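Local coordinates for protein methyl transferase from Methanosarcina acetivorans (Methanosarcina acetivorans, PDB 6MRO) that binds S-adenosyl-L-homocysteine and calcium ions, and probably acts as an S-adenosylmethionine-dependent methyltransferase on a substrate that is not established, at residues K172-F176 with Q186-L190. The protein carries 1 engineered substitution. Residue numbers count along the deposited sequence, not the author numbering.
Sequences KDVIF and QAYLL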
loop_
_atom_site.group_PDB
_atom_site.type_symbol
_atom_site.label_atom_id
_atom_site.label_comp_id
_atom_site.label_asym_id
_atom_site.label_seq_id
_atom_site.Cartn_x
_atom_site.Cartn_y
_atom_site.Cartn_z
ATOM N N LYS A 172 -11.990 -8.434 -2.319
ATOM C CA LYS A 172 -11.900 -9.437 -3.371
ATOM C C LYS A 172 -10.740 -10.391 -3.115
ATOM O O LYS A 172 -9.662 -9.971 -2.681
ATOM C CB LYS A 172 -11.700 -8.775 -4.742
ATOM C CG LYS A 172 -12.982 -8.471 -5.475
ATOM C CD LYS A 172 -12.723 -7.764 -6.805
ATOM C CE LYS A 172 -14.050 -7.397 -7.454
ATOM N NZ LYS A 172 -13.925 -6.371 -8.519
ATOM N N ASP A 173 -10.956 -11.667 -3.407
ATOM C CA ASP A 173 -9.852 -12.619 -3.447
ATOM C C ASP A 173 -8.942 -12.282 -4.617
ATOM O O ASP A 173 -9.400 -12.139 -5.753
ATOM C CB ASP A 173 -10.370 -14.050 -3.590
ATOM C CG ASP A 173 -11.061 -14.549 -2.337
ATOM O OD1 ASP A 173 -12.299 -14.715 -2.364
ATOM O OD2 ASP A 173 -10.362 -14.784 -1.325
ATOM N N VAL A 174 -7.651 -12.133 -4.335
ATOM C CA VAL A 174 -6.664 -11.916 -5.382
ATOM C C VAL A 174 -5.414 -12.727 -5.060
ATOM O O VAL A 174 -5.417 -13.583 -4.168
ATOM C CB VAL A 174 -6.328 -10.420 -5.542
ATOM C CG1 VAL A 174 -7.551 -9.621 -6.010
ATOM C CG2 VAL A 174 -5.768 -9.855 -4.234
ATOM N N ILE A 175 -4.351 -12.486 -5.809
ATOM C CA ILE A 175 -3.066 -13.143 -5.617
ATOM C C ILE A 175 -2.045 -12.083 -5.226
ATOM O O ILE A 175 -2.133 -10.934 -5.674
ATOM C CB ILE A 175 -2.646 -13.883 -6.903
ATOM C CG1 ILE A 175 -3.464 -15.163 -7.063
ATOM C CG2 ILE A 175 -1.164 -14.206 -6.888
ATOM C CD1 ILE A 175 -3.463 -16.019 -5.831
ATOM N N PHE A 176 -1.110 -12.450 -4.351
ATOM C CA PHE A 176 0.002 -11.591 -3.967
ATOM C C PHE A 176 1.280 -12.246 -4.473
ATOM O O PHE A 176 1.560 -13.402 -4.133
ATOM C CB PHE A 176 0.048 -11.392 -2.450
ATOM C CG PHE A 176 1.135 -10.458 -1.986
ATOM C CD1 PHE A 176 0.851 -9.134 -1.714
ATOM C CD2 PHE A 176 2.434 -10.914 -1.799
ATOM C CE1 PHE A 176 1.843 -8.267 -1.279
ATOM C CE2 PHE A 176 3.430 -10.061 -1.358
ATOM C CZ PHE A 176 3.133 -8.731 -1.100
ATOM N N GLN A 186 -2.415 -16.427 -1.454
ATOM C CA GLN A 186 -3.805 -15.976 -1.443
ATOM C C GLN A 186 -3.917 -14.655 -0.694
ATOM O O GLN A 186 -3.340 -14.474 0.380
ATOM C CB GLN A 186 -4.717 -17.016 -0.788
ATOM C CG GLN A 186 -5.002 -18.225 -1.666
ATOM C CD GLN A 186 -6.024 -19.132 -1.045
ATOM O OE1 GLN A 186 -6.306 -19.033 0.153
ATOM N NE2 GLN A 186 -6.594 -20.032 -1.849
ATOM N N ALA A 187 -4.682 -13.734 -1.260
ATOM C CA ALA A 187 -4.663 -12.361 -0.786
ATOM C C ALA A 187 -6.063 -11.765 -0.888
ATOM O O ALA A 187 -6.955 -12.315 -1.547
ATOM C CB ALA A 187 -3.653 -11.523 -1.584
ATOM N N TYR A 188 -6.244 -10.634 -0.203
ATOM C CA TYR A 188 -7.437 -9.805 -0.298
ATOM C C TYR A 188 -7.087 -8.447 -0.886
ATOM O O TYR A 188 -6.047 -7.866 -0.555
ATOM C CB TYR A 188 -8.085 -9.582 1.070
ATOM C CG TYR A 188 -8.949 -10.718 1.537
ATOM C CD1 TYR A 188 -9.761 -11.407 0.649
ATOM C CD2 TYR A 188 -8.956 -11.107 2.879
ATOM C CE1 TYR A 188 -10.562 -12.447 1.076
ATOM C CE2 TYR A 188 -9.752 -12.144 3.317
ATOM C CZ TYR A 188 -10.552 -12.816 2.406
ATOM O OH TYR A 188 -11.342 -13.861 2.837
ATOM N N LEU A 189 -7.971 -7.925 -1.735
ATOM C CA LEU A 189 -7.879 -6.548 -2.208
ATOM C C LEU A 189 -9.114 -5.797 -1.729
ATOM O O LEU A 189 -10.244 -6.143 -2.101
ATOM C CB LEU A 189 -7.767 -6.475 -3.727
ATOM C CG LEU A 189 -7.673 -5.039 -4.260
ATOM C CD1 LEU A 189 -6.293 -4.455 -3.980
ATOM C CD2 LEU A 189 -8.008 -4.995 -5.745
ATOM N N LEU A 190 -8.894 -4.800 -0.886
ATOM C CA LEU A 190 -9.949 -3.922 -0.420
ATOM C C LEU A 190 -10.025 -2.698 -1.320
ATOM O O LEU A 190 -9.005 -2.043 -1.585
ATOM C CB LEU A 190 -9.688 -3.506 1.028
ATOM C CG LEU A 190 -10.406 -2.243 1.511
ATOM C CD1 LEU A 190 -11.900 -2.523 1.692
ATOM C CD2 LEU A 190 -9.766 -1.793 2.824
HETATM O O HOH W 1 -7.782 -14.815 -0.847
#
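Four backbone hydrogen bonds fix the antiparallel register of 172-176 and 186-190. K172 pairs with L189 in both directions (K172 N to L189 O 2.9 Å, L189 N to K172 O 2.8 Å), and V174 with A187 (V174 N to A187 O 2.9 Å, A187 N to V174 O 3.0 Å); the last is the most bent, with an N-H...O angle of 137°. D173–Y188 and I175–Q186 are the alternating non-hydrogen-bonded pairs, and CA-H...O contacts reinforce the ladder, Y188 CA lying 3.3 Å from K172 O. The 125° between segment axes, well short of 180°, records strong twist. This hairpin supplies the last two strands of the 3-2-1-4-5-7-6 sheet characteristic of Rossmann-like class I methyltransferases: 167-177 is the edge strand, while 184-193 also hydrogen-bonds to 132-139, as in Y188 with C138. Polar contacts gather on the D173/Y188 side. One water donates to both D173 OD2 (2.6 Å) and A187 O (2.7 Å), and the same carboxylate forms a salt bridge with K142. Apolar contacts occupy the other face, with V174 CG2 3.8 Å from A187 CB and V174 CG1 3.9 Å from L189 CB. F176 CB meets A187 CB at 3.8 Å, while the F176 side chain approaches bound S-adenosyl-L-homocysteine to about 5 Å.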